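Long-range contacts in smoothened (Xenopus laevis, PDB 5KZZ), which probably acts as a Frizzled-class receptor in Hedgehog signalling that cholesterol directly activates, represented here by its extracellular cysteine-rich domain without bound sterol: residues C24-S35 / R69-C80; L87-R97 / F112-E122. All coordinates share one frame; numbering follows the deposited sequence. Where two conformers were deposited one is given.

Contact 1. Residues C24-S35 / R69-C80; sequences CLGSVLPYALTS and RPLLCAVYMPKC
Thr34 OG1 is gripped from two directions: it donates to Pro78 O at 2.7 Å, lying in the carbonyl plane on a lone pair, and accepts from a water that also donates to Tyr76 O. The torsion that sets OG1 anti to the backbone N (chi1 -165°) turns the hydroxyl to the chain leaving helix 62-76. One residue earlier, Leu33 O receives a hydrogen bond from Cys80 N at 3.0 Å, while a second water bridges Leu33 N and Cys80 O.

Tyr31 spans the middle of the contact. Its hydroxyl donates to Met77 O at 2.6 Å, with the acceptor at the ring edge, and Lys79 lays CB over the ring centre, 3.5 Å from the centroid and 8° off the normal, a CH-pi contact. Leu29 CB lies over the opposite face, toward the rim, so the ring is held on both faces as well as at its hydroxyl. Met77 SD approaches Cys24 CB at 3.6 Å and its CE meets Leu29 CD1.

At the far end the Cys24–Cys73 disulfide (chi3 -100°) ties the strand to the helix. Beside it Arg69 NH2 makes a weak bond to Ser27 OG, and a water joins Arg69 NE, Ser27 OG and Cys24 O. This serine closes a type I' turn from Cys24, the tight hairpin between strands 23-24 and 27-28. One cystine thus ties Cys24 to helix 62-76, and a second joins Cys80 to Cys16, just before strand 17-18, the disulfide-braced architecture of the Frizzled-type cysteine-rich domain.

Contact 2. Residues L87-R97 / F112-E122; sequences LPSQGLCQTTR and FLKCTTDYFPE. With ZN (zinc ion), chain D; ZN (zinc ion), chain C.
Gln90 NE2 makes two hydrogen bonds to the 112-122 chain, at 2.7 Å to Phe120 O and 2.9 Å to Cys115 O. Both acceptors lie within 1° of its amide plane, so the two N-H groups are spent on separate carbonyls; the bend at chi2 (70°) carries the amide between them. Gln94 NE2 donates to Gln90 OE1, which fixes the flip of that amide, and Gln90 N adds a backbone bond to Pro121 O. Farther along, Arg97 NH1 reaches Leu113 O at 3.2 Å, its guanidinium laying one face against Cys115 SG.

The covalent link is the Cys93–Cys115 disulfide. Cys115, at positive phi, is the C' residue of the Schellman motif ending helix 110-114.

Two aromatic rings meet Cys93 SG: Phe120 by its face, with the sulfur 4.0 Å from the ring centroid, and Phe112 by its edge. Tyr119 CD2 covers the opposite Phe120 face, toward the rim, and Pro88 CG touches Phe120 CD1 at 3.6 Å.

Through metal bonds Glu122 bridges two zinc ions, OE1 at 2.1 Å from the zinc of chain C and OE2 at 1.9 Å from the zinc of chain D; Glu127 also binds zinc here. The Gln90 amide and Arg97 thus satisfy three backbone carbonyls, Gln90 N a fourth, while the arginine's flat face covers Cys115 SG, consistent with a junction fixed by directional bonds and a cystine in addition to apolar burial.

The two contacts follow one another in sequence and flank the middle of the domain, their centres about 16 Å apart. Helix 62-76 joins them: its Cys73 side serves contact 1, whereas Leu71 and Val75 turn to contact 2. Leu71 CD1 meets Phe120 CE1 at 3.5 Å, Leu71 CD2 lies 3.7 Å from Phe112 CE1, and Leu71 CA is 3.8 Å from Leu92 CD2, so this one leucine reaches both segments of contact 2. Val75 CG1 packs by Tyr119 OH (3.1 Å), a hydroxyl that bonds to Leu38 O. Zinc lies near each: Glu122 binds it directly in contact 2, while in contact 1 the nearest Arg69 side-chain atom is about 4 Å from a zinc ion.

Contact 1. Residues C24-S35 / R69-C80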
loop_
_atom_site.group_PDB
_atom_site.type_symbol
_atom_site.label_atom_id
_atom_site.label_comp_id
_atom_site.label_asym_id
_atom_site.label_seq_id
_atom_site.Cartn_x
_atom_site.Cartn_y
_atom_site.Cartn_z
ATOM N N CYS A 24 -10.780 2.084 0.095
ATOM C CA CYS A 24 -9.519 2.270 0.825
ATOM C C CYS A 24 -9.218 3.749 0.983
ATOM O O CYS A 24 -8.946 4.432 0.002
ATOM C CB CYS A 24 -8.370 1.577 0.102
ATOM S SG CYS A 24 -6.785 1.745 0.970
ATOM N N LEU A 25 -9.286 4.242 2.218
ATOM C CA LEU A 25 -8.952 5.647 2.508
ATOM C C LEU A 25 -9.692 6.592 1.554
ATOM O O LEU A 25 -9.115 7.533 0.999
ATOM C CB LEU A 25 -7.432 5.888 2.435
ATOM C CG LEU A 25 -6.591 5.048 3.392
ATOM C CD1 LEU A 25 -5.090 5.290 3.143
ATOM C CD2 LEU A 25 -6.967 5.434 4.801
ATOM N N GLY A 26 -10.980 6.320 1.340
ATOM C CA GLY A 26 -11.818 7.189 0.532
ATOM C C GLY A 26 -11.768 6.952 -0.964
ATOM O O GLY A 26 -12.384 7.692 -1.726
ATOM N N SER A 27 -11.028 5.943 -1.408
ATOM C CA SER A 27 -11.006 5.599 -2.821
ATOM C C SER A 27 -11.760 4.307 -3.045
ATOM O O SER A 27 -11.642 3.390 -2.254
ATOM C CB SER A 27 -9.573 5.452 -3.324
ATOM O OG SER A 27 -8.885 6.685 -3.238
ATOM N N VAL A 28 -12.512 4.225 -4.135
ATOM C CA VAL A 28 -13.200 2.988 -4.486
ATOM C C VAL A 28 -12.265 2.060 -5.240
ATOM O O VAL A 28 -11.718 2.443 -6.268
ATOM C CB VAL A 28 -14.420 3.260 -5.350
ATOM C CG1 VAL A 28 -15.072 1.951 -5.705
ATOM C CG2 VAL A 28 -15.374 4.162 -4.602
ATOM N N LEU A 29 -12.072 0.849 -4.727
ATOM C CA LEU A 29 -11.184 -0.102 -5.381
ATOM C C LEU A 29 -11.947 -0.842 -6.464
ATOM O O LEU A 29 -13.030 -1.362 -6.216
ATOM C CB LEU A 29 -10.600 -1.094 -4.368
ATOM C CG LEU A 29 -9.843 -0.458 -3.194
ATOM C CD1 LEU A 29 -9.366 -1.519 -2.212
ATOM C CD2 LEU A 29 -8.684 0.408 -3.697
ATOM N N PRO A 30 -11.387 -0.883 -7.673
ATOM C CA PRO A 30 -12.080 -1.567 -8.768
ATOM C C PRO A 30 -11.884 -3.082 -8.781
ATOM O O PRO A 30 -12.604 -3.766 -9.523
ATOM C CB PRO A 30 -11.462 -0.936 -10.015
ATOM C CG PRO A 30 -10.081 -0.571 -9.573
ATOM C CD PRO A 30 -10.193 -0.149 -8.133
ATOM N N TYR A 31 -10.924 -3.591 -8.009
ATOM C CA TYR A 31 -10.655 -5.027 -7.926
ATOM C C TYR A 31 -11.320 -5.645 -6.700
ATOM O O TYR A 31 -11.600 -4.949 -5.720
ATOM C CB TYR A 31 -9.146 -5.295 -7.903
ATOM C CG TYR A 31 -8.352 -4.462 -6.904
ATOM C CD1 TYR A 31 -7.794 -3.239 -7.283
ATOM C CD2 TYR A 31 -8.160 -4.887 -5.592
ATOM C CE1 TYR A 31 -7.057 -2.466 -6.387
ATOM C CE2 TYR A 31 -7.431 -4.124 -4.700
ATOM C CZ TYR A 31 -6.872 -2.910 -5.102
ATOM O OH TYR A 31 -6.137 -2.134 -4.234
ATOM N N ALA A 32 -11.540 -6.958 -6.754
ATOM C CA ALA A 32 -12.369 -7.642 -5.765
ATOM C C ALA A 32 -11.616 -8.391 -4.675
ATOM O O ALA A 32 -12.180 -8.627 -3.603
ATOM C CB ALA A 32 -13.301 -8.613 -6.469
ATOM N N LEU A 33 -10.381 -8.809 -4.959
ATOM C CA LEU A 33 -9.642 -9.689 -4.055
ATOM C C LEU A 33 -8.347 -9.063 -3.572
ATOM O O LEU A 33 -7.781 -8.197 -4.237
ATOM C CB LEU A 33 -9.310 -11.019 -4.724
ATOM C CG LEU A 33 -10.421 -11.653 -5.557
ATOM C CD1 LEU A 33 -9.925 -12.868 -6.323
ATOM C CD2 LEU A 33 -11.609 -12.028 -4.665
ATOM N N THR A 34 -7.859 -9.544 -2.433
ATOM C CA THR A 34 -6.690 -8.960 -1.799
ATOM C C THR A 34 -5.893 -10.009 -1.040
ATOM O O THR A 34 -6.250 -11.189 -1.006
ATOM C CB THR A 34 -7.114 -7.815 -0.840
ATOM O OG1 THR A 34 -5.975 -7.026 -0.492
ATOM C CG2 THR A 34 -7.774 -8.344 0.430
ATOM N N SER A 35 -4.792 -9.563 -0.448
ATOM C CA SER A 35 -4.039 -10.354 0.510
ATOM C C SER A 35 -3.409 -9.394 1.494
ATOM O O SER A 35 -3.145 -8.245 1.148
ATOM C CB SER A 35 -2.956 -11.179 -0.188
ATOM O OG SER A 35 -2.085 -11.781 0.756
ATOM N N ARG A 69 -1.795 8.202 0.053
ATOM C CA ARG A 69 -2.971 7.331 -0.009
ATOM C C ARG A 69 -2.809 6.131 -0.972
ATOM O O ARG A 69 -3.054 5.002 -0.567
ATOM C CB ARG A 69 -4.240 8.131 -0.373
ATOM C CG ARG A 69 -4.821 8.979 0.732
ATOM C CD ARG A 69 -5.837 9.990 0.182
ATOM N NE ARG A 69 -6.947 9.324 -0.487
ATOM C CZ ARG A 69 -7.840 9.936 -1.249
ATOM N NH1 ARG A 69 -7.740 11.239 -1.470
ATOM N NH2 ARG A 69 -8.827 9.241 -1.798
ATOM N N PRO A 70 -2.399 6.353 -2.239
ATOM C CA PRO A 70 -2.306 5.184 -3.117
ATOM C C PRO A 70 -1.194 4.225 -2.681
ATOM O O PRO A 70 -1.309 3.045 -2.943
ATOM C CB PRO A 70 -2.014 5.801 -4.498
ATOM C CG PRO A 70 -1.450 7.161 -4.199
ATOM C CD PRO A 70 -2.252 7.602 -3.005
ATOM N N LEU A 71 -0.153 4.730 -2.024
ATOM C CA LEU A 71 0.903 3.854 -1.526
ATOM C C LEU A 71 0.366 2.994 -0.383
ATOM O O LEU A 71 0.568 1.777 -0.385
ATOM C CB LEU A 71 2.128 4.685 -1.090
ATOM C CG LEU A 71 3.348 3.884 -0.612
ATOM C CD1 LEU A 71 3.711 2.877 -1.652
ATOM C CD2 LEU A 71 4.510 4.842 -0.324
ATOM N N LEU A 72 -0.331 3.612 0.574
ATOM C CA LEU A 72 -0.900 2.844 1.668
ATOM C C LEU A 72 -1.879 1.811 1.149
ATOM O O LEU A 72 -1.893 0.678 1.628
ATOM C CB LEU A 72 -1.578 3.767 2.677
ATOM C CG LEU A 72 -0.659 4.701 3.471
ATOM C CD1 LEU A 72 -1.471 5.634 4.353
ATOM C CD2 LEU A 72 0.351 3.904 4.299
ATOM N N CYS A 73 -2.701 2.181 0.172
ATOM C CA CYS A 73 -3.635 1.212 -0.360
ATOM C C CYS A 73 -2.942 0.059 -1.099
ATOM O O CYS A 73 -3.377 -1.086 -1.010
ATOM C CB CYS A 73 -4.640 1.931 -1.242
ATOM S SG CYS A 73 -5.749 3.016 -0.252
ATOM N N ALA A 74 -1.850 0.363 -1.799
ATOM C CA ALA A 74 -1.084 -0.659 -2.503
ATOM C C ALA A 74 -0.377 -1.627 -1.553
ATOM O O ALA A 74 -0.071 -2.744 -1.935
ATOM C CB ALA A 74 -0.077 0.004 -3.448
ATOM N N VAL A 75 -0.084 -1.190 -0.329
ATOM C CA VAL A 75 0.539 -2.036 0.676
ATOM C C VAL A 75 -0.499 -2.813 1.487
ATOM O O VAL A 75 -0.355 -4.019 1.703
ATOM C CB VAL A 75 1.405 -1.164 1.622
ATOM C CG1 VAL A 75 1.838 -1.919 2.889
ATOM C CG2 VAL A 75 2.614 -0.616 0.869
ATOM N N TYR A 76 -1.539 -2.113 1.938
ATOM C CA TYR A 76 -2.481 -2.669 2.896
ATOM C C TYR A 76 -3.656 -3.379 2.247
ATOM O O TYR A 76 -4.137 -4.362 2.805
ATOM C CB TYR A 76 -3.014 -1.573 3.818
ATOM C CG TYR A 76 -2.037 -1.179 4.900
ATOM C CD1 TYR A 76 -1.964 -1.907 6.095
ATOM C CD2 TYR A 76 -1.170 -0.106 4.738
ATOM C CE1 TYR A 76 -1.076 -1.558 7.085
ATOM C CE2 TYR A 76 -0.266 0.242 5.744
ATOM C CZ TYR A 76 -0.231 -0.481 6.925
ATOM O OH TYR A 76 0.655 -0.123 7.919
ATOM N N MET A 77 -4.127 -2.877 1.104
ATOM C CA MET A 77 -5.283 -3.460 0.423
ATOM C C MET A 77 -4.959 -3.715 -1.042
ATOM O O MET A 77 -5.690 -3.270 -1.925
ATOM C CB MET A 77 -6.514 -2.546 0.537
ATOM C CG MET A 77 -6.980 -2.398 1.992
ATOM S SD MET A 77 -8.372 -1.265 2.259
ATOM C CE MET A 77 -9.764 -2.260 1.721
ATOM N N PRO A 78 -3.858 -4.451 -1.308
ATOM C CA PRO A 78 -3.405 -4.634 -2.690
ATOM C C PRO A 78 -4.327 -5.539 -3.490
ATOM O O PRO A 78 -5.071 -6.358 -2.950
ATOM C CB PRO A 78 -2.041 -5.296 -2.512
ATOM C CG PRO A 78 -2.257 -6.125 -1.270
ATOM C CD PRO A 78 -2.977 -5.171 -0.366
ATOM N N LYS A 79 -4.242 -5.411 -4.805
ATOM C CA LYS A 79 -4.949 -6.303 -5.700
ATOM C C LYS A 79 -4.324 -7.685 -5.744
ATOM O O LYS A 79 -3.105 -7.822 -5.921
ATOM C CB LYS A 79 -4.986 -5.702 -7.103
ATOM C CG LYS A 79 -5.706 -6.581 -8.122
ATOM C CD LYS A 79 -5.770 -5.909 -9.486
ATOM C CE LYS A 79 -6.423 -6.829 -10.507
ATOM N NZ LYS A 79 -6.481 -6.217 -11.870
ATOM N N CYS A 80 -5.174 -8.699 -5.596
ATOM C CA CYS A 80 -4.771 -10.094 -5.686
ATOM C C CYS A 80 -5.573 -10.742 -6.804
ATOM O O CYS A 80 -6.778 -10.528 -6.907
ATOM C CB CYS A 80 -5.009 -10.811 -4.358
ATOM S SG CYS A 80 -4.199 -12.410 -4.186
HETATM O O HOH W 1 -7.193 6.351 -1.403
HETATM O O HOH W 2 -8.860 -8.626 -7.484
HETATM O O HOH W 3 -5.858 -6.533 2.517
HETATM O O HOH W 4 -0.879 -6.802 1.941
#

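Contact 2. Residues L87-R97 / F112-E122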
loop_
_atom_site.group_PDB
_atom_site.type_symbol
_atom_site.label_atom_id
_atom_site.label_comp_id
_atom_site.label_asym_id
_atom_site.label_seq_id
_atom_site.Cartn_x
_atom_site.Cartn_y
_atom_site.Cartn_z
ATOM N N LEU A 87 3.033 -5.849 -6.073
ATOM C CA LEU A 87 3.761 -5.020 -5.096
ATOM C C LEU A 87 3.680 -3.527 -5.438
ATOM O O LEU A 87 3.522 -3.187 -6.614
ATOM C CB LEU A 87 5.232 -5.447 -5.026
ATOM C CG LEU A 87 5.566 -6.512 -3.985
ATOM C CD1 LEU A 87 4.834 -7.801 -4.294
ATOM C CD2 LEU A 87 7.056 -6.740 -3.952
ATOM N N PRO A 88 3.792 -2.634 -4.423
ATOM C CA PRO A 88 3.872 -1.192 -4.692
ATOM C C PRO A 88 5.140 -0.891 -5.477
ATOM O O PRO A 88 6.170 -1.522 -5.238
ATOM C CB PRO A 88 3.924 -0.557 -3.296
ATOM C CG PRO A 88 4.472 -1.644 -2.409
ATOM C CD PRO A 88 3.911 -2.926 -2.982
ATOM N N SER A 89 5.076 0.044 -6.407
ATOM C CA SER A 89 6.196 0.254 -7.314
ATOM C C SER A 89 7.269 1.196 -6.769
ATOM O O SER A 89 7.007 2.053 -5.920
ATOM C CB SER A 89 5.686 0.789 -8.647
ATOM O OG SER A 89 5.171 2.096 -8.488
ATOM N N GLN A 90 8.488 1.044 -7.298
ATOM C CA GLN A 90 9.560 1.968 -6.996
ATOM C C GLN A 90 9.132 3.414 -7.326
ATOM O O GLN A 90 9.385 4.338 -6.546
ATOM C CB GLN A 90 10.819 1.554 -7.770
ATOM C CG GLN A 90 11.993 2.472 -7.597
ATOM C CD GLN A 90 12.622 2.443 -6.223
ATOM O OE1 GLN A 90 13.358 3.365 -5.880
ATOM N NE2 GLN A 90 12.338 1.398 -5.425
ATOM N N GLY A 91 8.468 3.609 -8.465
ATOM C CA GLY A 91 8.067 4.936 -8.883
ATOM C C GLY A 91 7.094 5.566 -7.914
ATOM O O GLY A 91 7.246 6.728 -7.534
ATOM N N LEU A 92 6.103 4.800 -7.494
ATOM C CA LEU A 92 5.161 5.301 -6.502
ATOM C C LEU A 92 5.858 5.679 -5.191
ATOM O O LEU A 92 5.587 6.724 -4.617
ATOM C CB LEU A 92 4.079 4.264 -6.252
ATOM C CG LEU A 92 3.038 4.622 -5.200
ATOM C CD1 LEU A 92 2.345 5.919 -5.564
ATOM C CD2 LEU A 92 2.028 3.483 -5.134
ATOM N N CYS A 93 6.777 4.845 -4.711
ATOM C CA CYS A 93 7.543 5.203 -3.516
ATOM C C CYS A 93 8.351 6.495 -3.693
ATOM O O CYS A 93 8.330 7.370 -2.826
ATOM C CB CYS A 93 8.484 4.069 -3.110
ATOM S SG CYS A 93 9.453 4.436 -1.598
ATOM N N GLN A 94 9.039 6.643 -4.826
ATOM C CA GLN A 94 9.927 7.801 -4.968
ATOM C C GLN A 94 9.137 9.101 -5.042
ATOM O O GLN A 94 9.586 10.141 -4.571
ATOM C CB GLN A 94 10.840 7.668 -6.191
ATOM C CG GLN A 94 12.040 6.739 -5.936
ATOM C CD GLN A 94 13.160 6.882 -6.968
ATOM O OE1 GLN A 94 13.396 7.968 -7.518
ATOM N NE2 GLN A 94 13.859 5.786 -7.227
ATOM N N THR A 95 7.953 9.044 -5.624
ATOM C CA THR A 95 7.154 10.254 -5.706
ATOM C C THR A 95 6.628 10.652 -4.343
ATOM O O THR A 95 6.546 11.841 -4.031
ATOM C CB THR A 95 5.968 10.094 -6.648
ATOM O OG1 THR A 95 5.016 9.188 -6.078
ATOM C CG2 THR A 95 6.426 9.569 -7.970
ATOM N N THR A 96 6.269 9.663 -3.533
ATOM C CA THR A 96 5.648 9.916 -2.245
ATOM C C THR A 96 6.659 10.468 -1.240
ATOM O O THR A 96 6.303 11.222 -0.341
ATOM C CB THR A 96 4.997 8.625 -1.711
ATOM O OG1 THR A 96 4.147 8.084 -2.733
ATOM C CG2 THR A 96 4.174 8.901 -0.473
ATOM N N ARG A 97 7.917 10.088 -1.421
ATOM C CA ARG A 97 9.001 10.489 -0.531
ATOM C C ARG A 97 9.140 11.988 -0.398
ATOM O O ARG A 97 9.533 12.474 0.649
ATOM C CB ARG A 97 10.343 9.931 -1.022
ATOM C CG ARG A 97 10.749 8.617 -0.412
ATOM C CD ARG A 97 12.261 8.456 -0.439
ATOM N NE ARG A 97 12.841 8.741 -1.752
ATOM C CZ ARG A 97 13.927 8.140 -2.233
ATOM N NH1 ARG A 97 14.538 7.206 -1.517
ATOM N NH2 ARG A 97 14.394 8.458 -3.435
ATOM N N PHE A 112 10.435 2.754 3.253
ATOM C CA PHE A 112 9.823 3.885 2.573
ATOM C C PHE A 112 10.825 5.025 2.366
ATOM O O PHE A 112 10.923 5.591 1.273
ATOM C CB PHE A 112 8.608 4.336 3.388
ATOM C CG PHE A 112 7.957 5.604 2.898
ATOM C CD1 PHE A 112 7.729 5.827 1.548
ATOM C CD2 PHE A 112 7.531 6.564 3.809
ATOM C CE1 PHE A 112 7.122 6.989 1.123
ATOM C CE2 PHE A 112 6.917 7.725 3.382
ATOM C CZ PHE A 112 6.713 7.936 2.040
ATOM N N LEU A 113 11.585 5.348 3.406
ATOM C CA LEU A 113 12.564 6.428 3.315
ATOM C C LEU A 113 13.653 6.123 2.277
ATOM O O LEU A 113 14.172 7.024 1.621
ATOM C CB LEU A 113 13.200 6.692 4.686
ATOM C CG LEU A 113 12.367 6.597 5.972
ATOM C CD1 LEU A 113 13.101 7.297 7.111
ATOM C CD2 LEU A 113 10.966 7.188 5.815
ATOM N N LYS A 114 13.979 4.843 2.123
ATOM C CA LYS A 114 15.041 4.403 1.215
ATOM C C LYS A 114 14.480 3.950 -0.145
ATOM O O LYS A 114 15.224 3.829 -1.134
ATOM C CB LYS A 114 15.841 3.276 1.897
ATOM C CG LYS A 114 16.785 2.448 1.009
ATOM C CD LYS A 114 18.101 3.151 0.729
ATOM C CE LYS A 114 19.102 2.231 0.015
ATOM N NZ LYS A 114 20.006 1.458 0.929
ATOM N N CYS A 115 13.163 3.746 -0.188
ATOM C CA CYS A 115 12.469 3.092 -1.300
ATOM C C CYS A 115 13.202 1.824 -1.705
ATOM O O CYS A 115 13.654 1.697 -2.824
ATOM C CB CYS A 115 12.319 4.043 -2.489
ATOM S SG CYS A 115 11.179 5.396 -2.159
ATOM N N THR A 116 13.321 0.888 -0.775
ATOM C CA THR A 116 14.084 -0.323 -1.058
ATOM C C THR A 116 13.458 -1.101 -2.204
ATOM O O THR A 116 12.236 -1.160 -2.357
ATOM C CB THR A 116 14.200 -1.228 0.161
ATOM O OG1 THR A 116 12.890 -1.473 0.684
ATOM C CG2 THR A 116 15.031 -0.568 1.223
ATOM N N THR A 117 14.316 -1.687 -3.026
ATOM C CA THR A 117 13.876 -2.273 -4.278
ATOM C C THR A 117 13.317 -3.683 -4.175
ATOM O O THR A 117 12.795 -4.209 -5.160
ATOM C CB THR A 117 15.020 -2.288 -5.285
ATOM O OG1 THR A 117 16.156 -2.925 -4.689
ATOM C CG2 THR A 117 15.368 -0.870 -5.680
ATOM N N ASP A 118 13.427 -4.311 -3.011
ATOM C CA ASP A 118 12.728 -5.574 -2.828
ATOM C C ASP A 118 11.258 -5.317 -2.486
ATOM O O ASP A 118 10.374 -6.006 -2.987
ATOM C CB ASP A 118 13.400 -6.433 -1.753
ATOM C CG ASP A 118 13.456 -5.750 -0.398
ATOM O OD1 ASP A 118 13.539 -4.502 -0.348
ATOM O OD2 ASP A 118 13.407 -6.468 0.628
ATOM N N TYR A 119 10.997 -4.307 -1.665
ATOM C CA TYR A 119 9.633 -3.995 -1.254
ATOM C C TYR A 119 8.904 -3.132 -2.291
ATOM O O TYR A 119 7.693 -3.252 -2.480
ATOM C CB TYR A 119 9.652 -3.291 0.098
ATOM C CG TYR A 119 8.317 -3.305 0.767
ATOM C CD1 TYR A 119 7.947 -4.362 1.595
ATOM C CD2 TYR A 119 7.415 -2.267 0.568
ATOM C CE1 TYR A 119 6.702 -4.381 2.209
ATOM C CE2 TYR A 119 6.178 -2.277 1.172
ATOM C CZ TYR A 119 5.825 -3.335 1.988
ATOM O OH TYR A 119 4.593 -3.331 2.589
ATOM N N PHE A 120 9.660 -2.263 -2.953
ATOM C CA PHE A 120 9.145 -1.349 -3.973
ATOM C C PHE A 120 9.904 -1.623 -5.275
ATOM O O PHE A 120 10.796 -0.865 -5.652
ATOM C CB PHE A 120 9.334 0.109 -3.542
ATOM C CG PHE A 120 8.633 0.463 -2.259
ATOM C CD1 PHE A 120 7.270 0.691 -2.242
ATOM C CD2 PHE A 120 9.344 0.583 -1.067
ATOM C CE1 PHE A 120 6.621 1.022 -1.057
ATOM C CE2 PHE A 120 8.712 0.904 0.119
ATOM C CZ PHE A 120 7.348 1.131 0.124
ATOM N N PRO A 121 9.556 -2.715 -5.962
ATOM C CA PRO A 121 10.361 -3.128 -7.113
ATOM C C PRO A 121 10.253 -2.182 -8.304
ATOM O O PRO A 121 9.292 -1.431 -8.506
ATOM C CB PRO A 121 9.794 -4.510 -7.455
ATOM C CG PRO A 121 8.415 -4.511 -6.850
ATOM C CD PRO A 121 8.523 -3.706 -5.617
ATOM N N GLU A 122 11.287 -2.236 -9.116
ATOM C CA GLU A 122 11.344 -1.472 -10.331
ATOM C C GLU A 122 10.855 -2.315 -11.506
ATOM O O GLU A 122 10.996 -3.542 -11.499
ATOM C CB GLU A 122 12.771 -0.995 -10.546
ATOM C CG GLU A 122 12.998 -0.305 -11.841
ATOM C CD GLU A 122 12.466 1.121 -11.880
ATOM O OE1 GLU A 122 11.373 1.446 -11.349
ATOM O OE2 GLU A 122 13.145 1.939 -12.513
HETATM ZN ZN ZN D . 12.699 3.530 -13.456
HETATM ZN ZN ZN C . 9.955 2.721 -12.148
#